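Local coordinates for protein glutathione S-transferase (PDB 6M1T) that binds glutathione and, as a bacterial beta-class transferase, probably conjugates it to electrophilic compounds for detoxification, at residues Ala13-Ile16 with Ala17-Thr21; Gly40-Phe43 with Leu44-Asn47. All coordinates share one frame; numbering follows the deposited sequence.

Interaction 1: Ala13-Ile16 with Ala17-Thr21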
ATOM      1  N   ALA A  13       7.350  -3.961  12.696  1.00 11.25           N
ATOM      2  CA  ALA A  13       6.910  -2.556  12.705  1.00 11.28           C
ATOM      3  C   ALA A  13       5.779  -2.349  13.715  1.00 11.47           C
ATOM      4  O   ALA A  13       5.933  -1.546  14.662  1.00 10.46           O
ATOM      5  CB  ALA A  13       6.550  -2.070  11.322  1.00 10.91           C
ATOM      6  N   PRO A  14       4.653  -3.088  13.615  1.00 10.16           N
ATOM      7  CA  PRO A  14       3.612  -2.976  14.624  1.00 10.63           C
ATOM      8  C   PRO A  14       4.088  -3.442  16.013  1.00 10.39           C
ATOM      9  O   PRO A  14       3.573  -2.907  17.018  1.00  9.45           O
ATOM     10  CB  PRO A  14       2.413  -3.768  14.060  1.00 11.45           C
ATOM     11  CG  PRO A  14       3.019  -4.617  12.999  1.00 11.09           C
ATOM     12  CD  PRO A  14       4.233  -3.878  12.454  1.00 10.88           C
ATOM     13  N   HIS A  15       5.023  -4.392  16.081  1.00 10.18           N
ATOM     14  CA  HIS A  15       5.649  -4.789  17.382  1.00 10.70           C
ATOM     15  C   HIS A  15       6.239  -3.538  18.056  1.00 10.71           C
ATOM     16  O   HIS A  15       5.920  -3.266  19.247  1.00 11.95           O
ATOM     17  CB  HIS A  15       6.706  -5.884  17.156  1.00 10.92           C
ATOM     18  CG  HIS A  15       7.168  -6.572  18.398  1.00 11.18           C
ATOM     19  ND1 HIS A  15       8.039  -7.652  18.363  1.00 13.69           N
ATOM     20  CD2 HIS A  15       6.836  -6.393  19.688  1.00 13.60           C
ATOM     21  CE1 HIS A  15       8.296  -8.044  19.611  1.00 13.51           C
ATOM     22  NE2 HIS A  15       7.528  -7.318  20.439  1.00 13.29           N
ATOM     23  N   ILE A  16       7.093  -2.816  17.356  1.00 11.31           N
ATOM     24  CA  ILE A  16       7.704  -1.555  17.889  1.00 12.22           C
ATOM     25  C   ILE A  16       6.592  -0.547  18.263  1.00 13.35           C
ATOM     26  O   ILE A  16       6.659   0.052  19.334  1.00 13.08           O
ATOM     27  CB  ILE A  16       8.715  -0.985  16.891  1.00 13.36           C
ATOM     28  CG1 ILE A  16       9.937  -1.892  16.806  1.00 12.24           C
ATOM     29  CG2 ILE A  16       9.075   0.456  17.255  1.00 13.67           C
ATOM     30  CD1 ILE A  16      10.823  -1.685  15.609  1.00 13.63           C
ATOM     31  N   ALA A  17       5.595  -0.356  17.405  1.00 12.88           N
ATOM     32  CA  ALA A  17       4.505   0.633  17.589  1.00 13.16           C
ATOM     33  C   ALA A  17       3.721   0.360  18.880  1.00 12.39           C
ATOM     34  O   ALA A  17       3.368   1.314  19.591  1.00 13.37           O
ATOM     35  CB  ALA A  17       3.598   0.657  16.356  1.00 13.02           C
ATOM     36  N   LEU A  18       3.355  -0.889  19.143  1.00 12.13           N
ATOM     37  CA  LEU A  18       2.646  -1.257  20.385  1.00 13.55           C
ATOM     38  C   LEU A  18       3.524  -0.935  21.604  1.00 13.87           C
ATOM     39  O   LEU A  18       2.933  -0.530  22.639  1.00 16.43           O
ATOM     40  CB  LEU A  18       2.265  -2.740  20.335  1.00 12.66           C
ATOM     41  CG  LEU A  18       1.137  -3.049  19.356  1.00 13.07           C
ATOM     42  CD1 LEU A  18       1.100  -4.525  19.036  1.00 13.48           C
ATOM     43  CD2 LEU A  18      -0.193  -2.583  19.900  1.00 13.51           C
ATOM     44  N   ARG A  19       4.827  -1.179  21.517  1.00 14.97           N
ATOM     45  CA  ARG A  19       5.793  -0.796  22.590  1.00 15.92           C
ATOM     46  C   ARG A  19       5.820   0.742  22.735  1.00 16.47           C
ATOM     47  O   ARG A  19       5.925   1.201  23.877  1.00 16.82           O
ATOM     48  CB  ARG A  19       7.189  -1.352  22.338  1.00 14.65           C
ATOM     49  CG  ARG A  19       7.226  -2.869  22.518  1.00 15.05           C
ATOM     50  CD  ARG A  19       8.586  -3.506  22.407  1.00 14.80           C
ATOM     51  NE  ARG A  19       8.394  -4.953  22.466  1.00 15.01           N
ATOM     52  CZ  ARG A  19       8.428  -5.704  23.559  1.00 14.87           C
ATOM     53  NH1 ARG A  19       8.720  -5.171  24.728  1.00 15.09           N
ATOM     54  NH2 ARG A  19       8.168  -6.992  23.455  1.00 16.41           N
ATOM     55  N   GLU A  20       5.703   1.492  21.639  1.00 15.66           N
ATOM     56  CA  GLU A  20       5.684   2.979  21.639  1.00 16.54           C
ATOM     57  C   GLU A  20       4.391   3.509  22.274  1.00 16.63           C
ATOM     58  O   GLU A  20       4.422   4.640  22.846  1.00 19.84           O
ATOM     59  CB  GLU A  20       5.943   3.535  20.236  1.00 16.13           C
ATOM     60  CG  GLU A  20       7.391   3.450  19.800  1.00 15.98           C
ATOM     61  CD  GLU A  20       8.333   4.546  20.349  1.00 18.72           C
ATOM     62  OE1 GLU A  20       7.846   5.599  20.812  1.00 19.11           O
ATOM     63  OE2 GLU A  20       9.539   4.355  20.278  1.00 18.60           O
ATOM     64  N   THR A  21       3.283   2.782  22.205  1.00 16.69           N
ATOM     65  CA  THR A  21       1.998   3.250  22.763  1.00 17.21           C
ATOM     66  C   THR A  21       1.726   2.704  24.180  1.00 19.34           C
ATOM     67  O   THR A  21       0.815   3.239  24.850  1.00 20.54           O
ATOM     68  CB  THR A  21       0.834   2.943  21.811  1.00 17.44           C
ATOM     69  OG1 THR A  21       0.676   1.532  21.759  1.00 16.40           O
ATOM     70  CG2 THR A  21       1.036   3.552  20.439  1.00 17.19           C
TER
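Ile16 O takes the backbone hydrogen bond of Glu20 N at 2.9 Å, and the same four-residue step links Leu18 N to Pro14 O, Ala17 N to Ala13 O and Arg19 N to His15 O. The last is the longest of these alpha-helical bonds, at 3.3 Å between Arg19 N and His15 O. One turn apart, His15 and Arg19 also join through their side chains. Arg19 NH2 donates to His15 NE2 over 3.1 Å, with an N-H...N angle of 155°. The nitrogen NE2 lies at the edge of the guanidinium, in its plane, whereas NH2 sits somewhat out of the imidazole plane; the two flat groups are turned 53° apart. A chi1 of -167° swings the His15 ring away from its own backbone N and alongside Arg19, whose chain runs extended from CG to NE in the same direction. On the way, Arg19 CG passes 3.5 Å from His15 O. The imidazole is gripped at both nitrogens, since ND1 bonds to Glu198 OE2; this is consistent with a proton on ND1 and should fix the ring's rotation. Leu18 folds back on the preceding turn, its CG 3.4 Å from Pro14 O. Ile16 CG2 and Glu20 CG stand further apart, at 4.3 Å, and the Glu20 carboxylate turns to Arg188 and Ser190. Pro14 packs on Asn66, Ile69 and Ile73, while Ile16 meets Ile156, Val191 and Ala194. Helix 12-21 is thus a largely buried helix of the N-terminal domain, packed on its helix 66-75 and facing the C-terminal helices 153-162 and 189-198; it is the connecting helix of the thioredoxin-like beta-alpha-beta unit formed with strands 2-5 and 26-31.

Interaction 2: Gly40-Phe43 with Leu44-Asn47; sequences GDDF and LTVN
The Phe43 ring is approached obliquely by the next turn of its own chain: Val46 CB lies 3.9 Å from CD1 of Phe43, and Asn47 CB lies 3.9 Å from its CZ. Val46 crosses the Phe43 side chain at about a right angle, whereas Asn47 runs alongside it with its amide nearly perpendicular to the ring, the planes 83° apart. Turned away from its own backbone N by a chi1 of -176°, the ring reaches inward to Phe4, Val52 and Ala54. A third flat group, the Asp42 carboxylate, receives Leu44 N at OD1 over 3.1 Å, from well above its plane, which closes an Asx turn. Asp42 O meanwhile accepts Thr45 N at 3.2 Å, and Thr45 OG1 adds a weak bond to that same oxygen. Phe43 O is gripped twice: Val46 N comes to it at 2.8 Å from above the carbonyl plane, while Asn47 N lies at 3.0 Å, nearly in line with the C=O bond. Asn47 ND2 is hydrogen-bonded to the backbone O of Lys51, a residue that binds glutathione, and Leu44 packs on Arg35, another glutathione-binding residue. An Asx turn leading into a short 3-10 turn thus folds the loop between strands 36-37 and 54-56, beside the glutathione site of the thioredoxin-like domain.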
ATOM      1  N   GLY A  40       0.124 -23.897  17.931  1.00 44.18           N
ATOM      2  CA  GLY A  40      -0.340 -25.012  17.082  1.00 38.69           C
ATOM      3  C   GLY A  40      -1.612 -24.691  16.321  1.00 36.69           C
ATOM      4  O   GLY A  40      -1.987 -25.497  15.472  1.00 41.99           O
ATOM      5  N   ASP A  41      -2.281 -23.577  16.617  1.00 36.77           N
ATOM      6  CA  ASP A  41      -3.461 -23.096  15.854  1.00 37.46           C
ATOM      7  C   ASP A  41      -3.059 -22.978  14.376  1.00 35.20           C
ATOM      8  O   ASP A  41      -1.894 -22.646  14.110  1.00 33.41           O
ATOM      9  CB  ASP A  41      -3.960 -21.754  16.395  1.00 43.36           C
ATOM     10  CG  ASP A  41      -4.364 -21.802  17.857  1.00 47.74           C
ATOM     11  OD1 ASP A  41      -3.477 -21.700  18.719  1.00 45.83           O
ATOM     12  OD2 ASP A  41      -5.560 -21.968  18.116  1.00 53.59           O
ATOM     13  N   ASP A  42      -3.980 -23.250  13.448  1.00 31.66           N
ATOM     14  CA  ASP A  42      -3.776 -22.993  11.996  1.00 29.88           C
ATOM     15  C   ASP A  42      -3.857 -21.475  11.797  1.00 23.23           C
ATOM     16  O   ASP A  42      -4.930 -20.889  12.058  1.00 24.39           O
ATOM     17  CB  ASP A  42      -4.805 -23.743  11.143  1.00 31.51           C
ATOM     18  CG  ASP A  42      -4.725 -23.496   9.640  1.00 34.45           C
ATOM     19  OD1 ASP A  42      -3.774 -22.820   9.175  1.00 27.51           O
ATOM     20  OD2 ASP A  42      -5.635 -23.988   8.927  1.00 34.15           O
ATOM     21  N   PHE A  43      -2.767 -20.847  11.395  1.00 22.55           N
ATOM     22  CA  PHE A  43      -2.710 -19.367  11.247  1.00 18.76           C
ATOM     23  C   PHE A  43      -3.681 -18.902  10.156  1.00 18.18           C
ATOM     24  O   PHE A  43      -4.086 -17.737  10.214  1.00 17.03           O
ATOM     25  CB  PHE A  43      -1.313 -18.900  10.844  1.00 16.17           C
ATOM     26  CG  PHE A  43      -1.182 -17.401  10.764  1.00 13.80           C
ATOM     27  CD1 PHE A  43      -1.633 -16.600  11.802  1.00 14.22           C
ATOM     28  CD2 PHE A  43      -0.593 -16.797   9.655  1.00 12.70           C
ATOM     29  CE1 PHE A  43      -1.455 -15.223  11.754  1.00 13.94           C
ATOM     30  CE2 PHE A  43      -0.481 -15.415   9.575  1.00 12.09           C
ATOM     31  CZ  PHE A  43      -0.898 -14.638  10.641  1.00 12.74           C
ATOM     32  N   LEU A  44      -4.021 -19.755   9.172  1.00 20.21           N
ATOM     33  CA  LEU A  44      -4.939 -19.370   8.050  1.00 22.16           C
ATOM     34  C   LEU A  44      -6.335 -19.067   8.587  1.00 22.57           C
ATOM     35  O   LEU A  44      -7.068 -18.378   7.879  1.00 24.31           O
ATOM     36  CB  LEU A  44      -5.020 -20.459   6.971  1.00 23.20           C
ATOM     37  CG  LEU A  44      -3.709 -20.836   6.282  1.00 25.66           C
ATOM     38  CD1 LEU A  44      -3.939 -21.837   5.163  1.00 24.18           C
ATOM     39  CD2 LEU A  44      -2.977 -19.603   5.754  1.00 26.48           C
ATOM     40  N   THR A  45      -6.672 -19.549   9.788  1.00 23.81           N
ATOM     41  CA  THR A  45      -7.901 -19.177  10.532  1.00 27.78           C
ATOM     42  C   THR A  45      -7.889 -17.701  10.925  1.00 27.58           C
ATOM     43  O   THR A  45      -8.972 -17.150  11.056  1.00 25.30           O
ATOM     44  CB  THR A  45      -8.059 -19.988  11.826  1.00 31.65           C
ATOM     45  OG1 THR A  45      -8.056 -21.339  11.371  1.00 37.79           O
ATOM     46  CG2 THR A  45      -9.312 -19.626  12.590  1.00 33.50           C
ATOM     47  N   VAL A  46      -6.707 -17.104  11.127  1.00 26.61           N
ATOM     48  CA  VAL A  46      -6.539 -15.711  11.618  1.00 23.86           C
ATOM     49  C   VAL A  46      -6.357 -14.811  10.405  1.00 22.97           C
ATOM     50  O   VAL A  46      -7.067 -13.798  10.308  1.00 20.21           O
ATOM     51  CB  VAL A  46      -5.354 -15.648  12.603  1.00 25.30           C
ATOM     52  CG1 VAL A  46      -5.084 -14.232  13.100  1.00 26.03           C
ATOM     53  CG2 VAL A  46      -5.560 -16.602  13.776  1.00 26.16           C
ATOM     54  N   ASN A  47      -5.428 -15.185   9.513  1.00 20.58           N
ATOM     55  CA  ASN A  47      -5.152 -14.470   8.243  1.00 21.52           C
ATOM     56  C   ASN A  47      -5.145 -15.476   7.103  1.00 19.77           C
ATOM     57  O   ASN A  47      -4.183 -16.200   6.923  1.00 17.42           O
ATOM     58  CB  ASN A  47      -3.837 -13.686   8.258  1.00 19.22           C
ATOM     59  CG  ASN A  47      -3.706 -12.834   7.019  1.00 20.66           C
ATOM     60  OD1 ASN A  47      -4.665 -12.706   6.243  1.00 19.70           O
ATOM     61  ND2 ASN A  47      -2.537 -12.262   6.805  1.00 17.25           N
TER

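Overall arrangement
Interactions 1 and 2 belong to the same N-terminal domain, but they do not touch: their centres are about 22 Å apart and their nearest atoms about 11 Å. The first lies toward the middle of the chain, its centre about 10 Å from the chain's own, and the second near the periphery, at about 21 Å. Both lie in the second shell of the glutathione site, next to residues that bind it. From 13-16, the side chain of Pro14 is about 8 Å from bound glutathione and about 3 Å from that of Asn66, a glutathione-binding residue. In interaction 2 the Phe43 side chain is about 6 Å from glutathione, and that of Leu44 is about 4 Å from that of Arg35.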